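Local coordinates for methyltransferase domain-containing protein (Serratia marcescens, PDB 7CLU) that probably transfers a methyl group from S-adenosyl-L-methionine to a hydroxyl group of an intermediate on the pathway to prodigiosin, at residues 4-7 with 8-12; 92-95 with 96-100. One frame throughout, in Å; residues are numbered along the deposited sequence.

Contact 1: residues 4-7 with 8-12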
ATOM      1  N   THR A   4      12.332   9.356 -10.018  1.00 31.96           N
ATOM      2  CA  THR A   4      13.634   8.709  -9.901  1.00 31.84           C
ATOM      3  C   THR A   4      13.499   7.346  -9.238  1.00 33.43           C
ATOM      4  O   THR A   4      12.435   6.955  -8.747  1.00 28.86           O
ATOM      5  CB  THR A   4      14.633   9.542  -9.086  1.00 34.69           C
ATOM      6  OG1 THR A   4      14.257   9.508  -7.704  1.00 32.35           O
ATOM      7  CG2 THR A   4      14.677  10.986  -9.566  1.00 32.37           C
ATOM      8  N   LYS A   5      14.635   6.645  -9.194  1.00 27.82           N
ATOM      9  CA  LYS A   5      14.668   5.297  -8.635  1.00 31.23           C
ATOM     10  C   LYS A   5      14.179   5.291  -7.196  1.00 31.45           C
ATOM     11  O   LYS A   5      13.494   4.354  -6.767  1.00 29.32           O
ATOM     12  CB  LYS A   5      16.091   4.731  -8.735  1.00 34.36           C
ATOM     13  CG  LYS A   5      16.309   3.371  -8.056  1.00 34.53           C
ATOM     14  CD  LYS A   5      17.806   3.060  -7.865  1.00 46.19           C
ATOM     15  CE  LYS A   5      18.016   1.964  -6.806  1.00 52.77           C
ATOM     16  NZ  LYS A   5      19.416   1.406  -6.709  1.00 48.35           N
ATOM     17  N   GLN A   6      14.512   6.341  -6.434  1.00 28.87           N
ATOM     18  CA  GLN A   6      14.101   6.396  -5.035  1.00 28.70           C
ATOM     19  C   GLN A   6      12.590   6.466  -4.900  1.00 22.89           C
ATOM     20  O   GLN A   6      12.026   5.872  -3.981  1.00 25.68           O
ATOM     21  CB  GLN A   6      14.744   7.596  -4.329  1.00 29.95           C
ATOM     22  CG  GLN A   6      14.621   7.525  -2.798  1.00 34.28           C
ATOM     23  CD  GLN A   6      15.110   6.191  -2.215  1.00 36.13           C
ATOM     24  OE1 GLN A   6      14.421   5.552  -1.405  1.00 37.09           O
ATOM     25  NE2 GLN A   6      16.298   5.775  -2.622  1.00 33.84           N
ATOM     26  N   ASP A   7      11.929   7.215  -5.788  1.00 27.51           N
ATOM     27  CA  ASP A   7      10.471   7.303  -5.784  1.00 27.81           C
ATOM     28  C   ASP A   7       9.837   5.940  -6.005  1.00 29.20           C
ATOM     29  O   ASP A   7       8.941   5.522  -5.260  1.00 30.61           O
ATOM     30  CB  ASP A   7      10.006   8.272  -6.872  1.00 28.85           C
ATOM     31  CG  ASP A   7      10.418   9.700  -6.598  1.00 32.23           C
ATOM     32  OD1 ASP A   7      10.120  10.193  -5.488  1.00 31.55           O
ATOM     33  OD2 ASP A   7      11.035  10.327  -7.489  1.00 34.76           O
ATOM     34  N   ALA A   8      10.278   5.237  -7.044  1.00 28.92           N
ATOM     35  CA  ALA A   8       9.719   3.918  -7.314  1.00 26.65           C
ATOM     36  C   ALA A   8       9.899   3.001  -6.114  1.00 25.21           C
ATOM     37  O   ALA A   8       8.959   2.310  -5.702  1.00 24.85           O
ATOM     38  CB  ALA A   8      10.361   3.342  -8.570  1.00 29.21           C
ATOM     39  N   VAL A   9      11.085   3.036  -5.496  1.00 26.80           N
ATOM     40  CA  VAL A   9      11.347   2.217  -4.317  1.00 24.60           C
ATOM     41  C   VAL A   9      10.423   2.622  -3.185  1.00 26.31           C
ATOM     42  O   VAL A   9       9.836   1.770  -2.512  1.00 26.34           O
ATOM     43  CB  VAL A   9      12.826   2.332  -3.897  1.00 29.22           C
ATOM     44  CG1 VAL A   9      13.045   1.714  -2.507  1.00 29.34           C
ATOM     45  CG2 VAL A   9      13.754   1.697  -4.933  1.00 29.83           C
ATOM     46  N   ASN A  10      10.304   3.935  -2.943  1.00 23.65           N
ATOM     47  CA  ASN A  10       9.378   4.435  -1.929  1.00 25.56           C
ATOM     48  C   ASN A  10       7.970   3.895  -2.152  1.00 25.91           C
ATOM     49  O   ASN A  10       7.302   3.443  -1.211  1.00 23.85           O
ATOM     50  CB  ASN A  10       9.364   5.969  -1.946  1.00 26.79           C
ATOM     51  CG  ASN A  10      10.595   6.575  -1.281  1.00 29.23           C
ATOM     52  OD1 ASN A  10      11.244   5.932  -0.461  1.00 28.89           O
ATOM     53  ND2 ASN A  10      10.931   7.800  -1.657  1.00 26.08           N
ATOM     54  N   GLN A  11       7.499   3.925  -3.397  1.00 24.63           N
ATOM     55  CA  GLN A  11       6.128   3.475  -3.622  1.00 25.80           C
ATOM     56  C   GLN A  11       5.998   1.959  -3.584  1.00 24.33           C
ATOM     57  O   GLN A  11       4.993   1.444  -3.079  1.00 22.92           O
ATOM     58  CB  GLN A  11       5.602   4.038  -4.931  1.00 25.52           C
ATOM     59  CG  GLN A  11       5.584   5.533  -4.940  1.00 25.05           C
ATOM     60  CD  GLN A  11       4.623   6.082  -5.959  1.00 32.65           C
ATOM     61  OE1 GLN A  11       5.014   6.408  -7.086  1.00 30.18           O
ATOM     62  NE2 GLN A  11       3.350   6.186  -5.577  1.00 28.86           N
ATOM     63  N   MET A  12       7.003   1.219  -4.073  1.00 21.83           N
ATOM     64  CA  MET A  12       6.957  -0.233  -3.960  1.00 25.62           C
ATOM     65  C   MET A  12       6.902  -0.690  -2.502  1.00 23.40           C
ATOM     66  O   MET A  12       6.379  -1.773  -2.220  1.00 21.22           O
ATOM     67  CB  MET A  12       8.161  -0.866  -4.670  1.00 23.48           C
ATOM     68  CG  MET A  12       8.140  -0.733  -6.193  1.00 26.09           C
ATOM     69  SD  MET A  12       9.777  -0.992  -6.940  1.00 29.83           S
ATOM     70  CE  MET A  12      10.053  -2.701  -6.495  1.00 25.46           C
TER
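Thr4 and Ala8 open a helix in textbook fashion, Ala8 N giving its hydrogen to Thr4 O at 3.2 Å, and the same i to i+4 bond recurs from Val9, Asn10 and Gln11 back to Lys5, Gln6 and Asp7. Asp7 is the side chain to follow. Its CB merely abuts the following peptide nitrogen, Ala8 N, as the chain dictates; CG then stands beside the backbone N (chi1 -67°), which turns the carboxylate back toward the start of the helix. There OD2 takes the N-H of Thr4 at 3.0 Å through its anti lone pair, the one away from OD1, and also receives a weak bond from Thr4 OG1. At the N-cap, Thr4 OG1 also weakly accepts from Gln6 N, 3.4 Å away.

Further along, Val9 sets CG2 3.2 Å from Lys5 O, and Gln11 lays CG 3.4 Å from Asp7 O. The end of Gln11 turns to the partner chain, where OE1 bonds Tyr66 of the second subunit. Ala8 and Met12 pack on Leu92 and Gly96 of that subunit. Thr4 and Asp7 form a capping box, closing the N-terminal end of helix 5-12 in the dimerisation domain.

Contact 2: residues 92-95 with 96-100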
ATOM      1  N   LEU A  92     -12.363   4.772  10.488  1.00 35.45           N
ATOM      2  CA  LEU A  92     -11.887   4.105   9.282  1.00 30.67           C
ATOM      3  C   LEU A  92     -11.808   2.589   9.431  1.00 30.84           C
ATOM      4  O   LEU A  92     -11.355   1.913   8.503  1.00 26.25           O
ATOM      5  CB  LEU A  92     -10.521   4.684   8.882  1.00 24.50           C
ATOM      6  CG  LEU A  92     -10.587   6.075   8.253  1.00 32.22           C
ATOM      7  CD1 LEU A  92      -9.219   6.627   7.858  1.00 27.73           C
ATOM      8  CD2 LEU A  92     -11.547   6.080   7.065  1.00 35.91           C
ATOM      9  N   GLY A  93     -12.271   2.042  10.560  1.00 31.94           N
ATOM     10  CA  GLY A  93     -12.083   0.624  10.825  1.00 31.93           C
ATOM     11  C   GLY A  93     -12.679  -0.289   9.768  1.00 30.18           C
ATOM     12  O   GLY A  93     -12.109  -1.339   9.453  1.00 30.15           O
ATOM     13  N   TRP A  94     -13.829   0.085   9.201  1.00 32.14           N
ATOM     14  CA  TRP A  94     -14.407  -0.800   8.194  1.00 30.71           C
ATOM     15  C   TRP A  94     -13.478  -0.937   7.000  1.00 27.22           C
ATOM     16  O   TRP A  94     -13.262  -2.047   6.501  1.00 30.89           O
ATOM     17  CB  TRP A  94     -15.788  -0.332   7.721  1.00 31.66           C
ATOM     18  CG  TRP A  94     -16.353  -1.346   6.736  1.00 38.94           C
ATOM     19  CD1 TRP A  94     -17.161  -2.415   7.026  1.00 32.75           C
ATOM     20  CD2 TRP A  94     -16.081  -1.422   5.327  1.00 32.91           C
ATOM     21  NE1 TRP A  94     -17.431  -3.127   5.880  1.00 36.43           N
ATOM     22  CE2 TRP A  94     -16.774  -2.543   4.827  1.00 40.21           C
ATOM     23  CE3 TRP A  94     -15.325  -0.646   4.441  1.00 31.89           C
ATOM     24  CZ2 TRP A  94     -16.733  -2.902   3.479  1.00 34.94           C
ATOM     25  CZ3 TRP A  94     -15.282  -1.010   3.106  1.00 36.24           C
ATOM     26  CH2 TRP A  94     -15.982  -2.123   2.639  1.00 32.59           C
ATOM     27  N   LEU A  95     -12.913   0.177   6.525  1.00 31.22           N
ATOM     28  CA  LEU A  95     -11.988   0.089   5.399  1.00 28.50           C
ATOM     29  C   LEU A  95     -10.776  -0.756   5.757  1.00 26.79           C
ATOM     30  O   LEU A  95     -10.329  -1.592   4.961  1.00 24.86           O
ATOM     31  CB  LEU A  95     -11.564   1.482   4.951  1.00 28.49           C
ATOM     32  CG  LEU A  95     -10.598   1.613   3.764  1.00 29.16           C
ATOM     33  CD1 LEU A  95     -11.165   0.911   2.539  1.00 26.47           C
ATOM     34  CD2 LEU A  95     -10.320   3.096   3.462  1.00 32.10           C
ATOM     35  N   GLY A  96     -10.233  -0.557   6.958  1.00 26.72           N
ATOM     36  CA  GLY A  96      -9.106  -1.360   7.391  1.00 25.54           C
ATOM     37  C   GLY A  96      -9.379  -2.847   7.312  1.00 29.59           C
ATOM     38  O   GLY A  96      -8.541  -3.619   6.831  1.00 26.16           O
ATOM     39  N   ARG A  97     -10.551  -3.277   7.791  1.00 27.10           N
ATOM     40  CA  ARG A  97     -10.836  -4.707   7.758  1.00 29.83           C
ATOM     41  C   ARG A  97     -11.170  -5.178   6.346  1.00 26.28           C
ATOM     42  O   ARG A  97     -10.839  -6.313   5.984  1.00 31.89           O
ATOM     43  CB  ARG A  97     -11.965  -5.069   8.724  1.00 35.57           C
ATOM     44  CG  ARG A  97     -12.018  -6.576   9.004  1.00 39.24           C
ATOM     45  CD  ARG A  97     -13.099  -6.965  10.010  1.00 45.30           C
ATOM     46  NE  ARG A  97     -14.398  -6.419   9.639  1.00 50.73           N
ATOM     47  CZ  ARG A  97     -15.292  -7.051   8.884  1.00 51.55           C
ATOM     48  NH1 ARG A  97     -15.040  -8.275   8.415  1.00 46.19           N
ATOM     49  NH2 ARG A  97     -16.442  -6.452   8.597  1.00 48.61           N
ATOM     50  N   HIS A  98     -11.795  -4.321   5.536  1.00 27.56           N
ATOM     51  CA  HIS A  98     -11.972  -4.635   4.120  1.00 31.36           C
ATOM     52  C   HIS A  98     -10.624  -4.857   3.442  1.00 30.16           C
ATOM     53  O   HIS A  98     -10.463  -5.780   2.633  1.00 24.20           O
ATOM     54  CB  HIS A  98     -12.745  -3.504   3.437  1.00 26.77           C
ATOM     55  CG  HIS A  98     -13.154  -3.801   2.022  1.00 32.04           C
ATOM     56  ND1 HIS A  98     -13.946  -4.877   1.682  1.00 29.47           N
ATOM     57  CD2 HIS A  98     -12.903  -3.140   0.867  1.00 31.08           C
ATOM     58  CE1 HIS A  98     -14.157  -4.872   0.377  1.00 29.86           C
ATOM     59  NE2 HIS A  98     -13.536  -3.827  -0.140  1.00 28.00           N
ATOM     60  N   ILE A  99      -9.640  -4.023   3.776  1.00 25.01           N
ATOM     61  CA  ILE A  99      -8.285  -4.192   3.256  1.00 24.85           C
ATOM     62  C   ILE A  99      -7.659  -5.478   3.791  1.00 26.03           C
ATOM     63  O   ILE A  99      -7.166  -6.311   3.024  1.00 25.11           O
ATOM     64  CB  ILE A  99      -7.428  -2.951   3.592  1.00 27.04           C
ATOM     65  CG1 ILE A  99      -7.808  -1.787   2.670  1.00 22.75           C
ATOM     66  CG2 ILE A  99      -5.937  -3.274   3.453  1.00 22.87           C
ATOM     67  CD1 ILE A  99      -7.540  -0.389   3.234  1.00 26.94           C
ATOM     68  N   ASP A 100      -7.686  -5.678   5.112  1.00 27.37           N
ATOM     69  CA  ASP A 100      -6.987  -6.833   5.679  1.00 29.40           C
ATOM     70  C   ASP A 100      -7.541  -8.152   5.148  1.00 25.93           C
ATOM     71  O   ASP A 100      -6.773  -9.046   4.778  1.00 27.14           O
ATOM     72  CB  ASP A 100      -7.066  -6.818   7.203  1.00 24.86           C
ATOM     73  CG  ASP A 100      -6.219  -5.730   7.814  1.00 26.11           C
ATOM     74  OD1 ASP A 100      -5.200  -5.346   7.198  1.00 28.50           O
ATOM     75  OD2 ASP A 100      -6.581  -5.272   8.905  1.00 27.78           O
TER
HETATM   76  O   HOH W   1     -18.879  -5.917   7.065  1.00 40.42           O
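From its N-cap at Leu92, helix 93-107 opens with Gly96, Arg97, His98 and Ile99 each donating a backbone N-H to the carbonyl four residues earlier, from Leu92 to Leu95.

On one flank the side chains of Trp94 and His98, a turn apart, run alongside each other and point the same way. Both carry CG anti to the backbone N (chi1 -177° and -172°), a shared choice that sends them out along similar courses. The result is an offset stack, with the six-membered ring of the indole and the imidazole 4.5 Å apart between centroids and their planes inclined by only 18°. The benzo rim does the touching: Trp94 CH2 sits over one face of the imidazole, 3.3 Å from His98 CG. His98 CB, in turn, rests over the indole face in a CH-pi contact, 3.8 Å from the centroid of the six-membered ring. At the edge of the indole, a water weakly bridges Trp94 NE1 and Arg97 NH2, accepting from both.

A second flank is aliphatic. Leu95 CG meets Ile99 CD1 at 3.7 Å, and these side chains pack on Met12 and Phe15 of the second subunit, respectively. Trp94 also meets the ring of Phe148 on helix 139-152, while His98 meets that of Phe102 one turn on. The arrangement is an i to i+4 aromatic stack along a helix, with its aliphatic flank in the dimer interface and its indole turned to helix 139-152, which carries the S-adenosyl-L-homocysteine-binding Gln146.

Both contacts are opening turns of helices, contact 1 at the surface and contact 2 partly buried. Within one chain they are well separated, with centres 26 Å apart and nearest atoms about 14 Å apart; the dimer brings them together, since 4-12 of one subunit packs against 92-100 of the other, with Lys5 among the residues that reach Leu92. Contact 1 lies away from the annotated sites. Contact 2 is nearer the catalytic region: the Trp94 side chain is about 8 Å from that of Gln146, which binds S-adenosyl-L-homocysteine, and the His98 side chain about 11 Å from that of His247, the predicted proton acceptor.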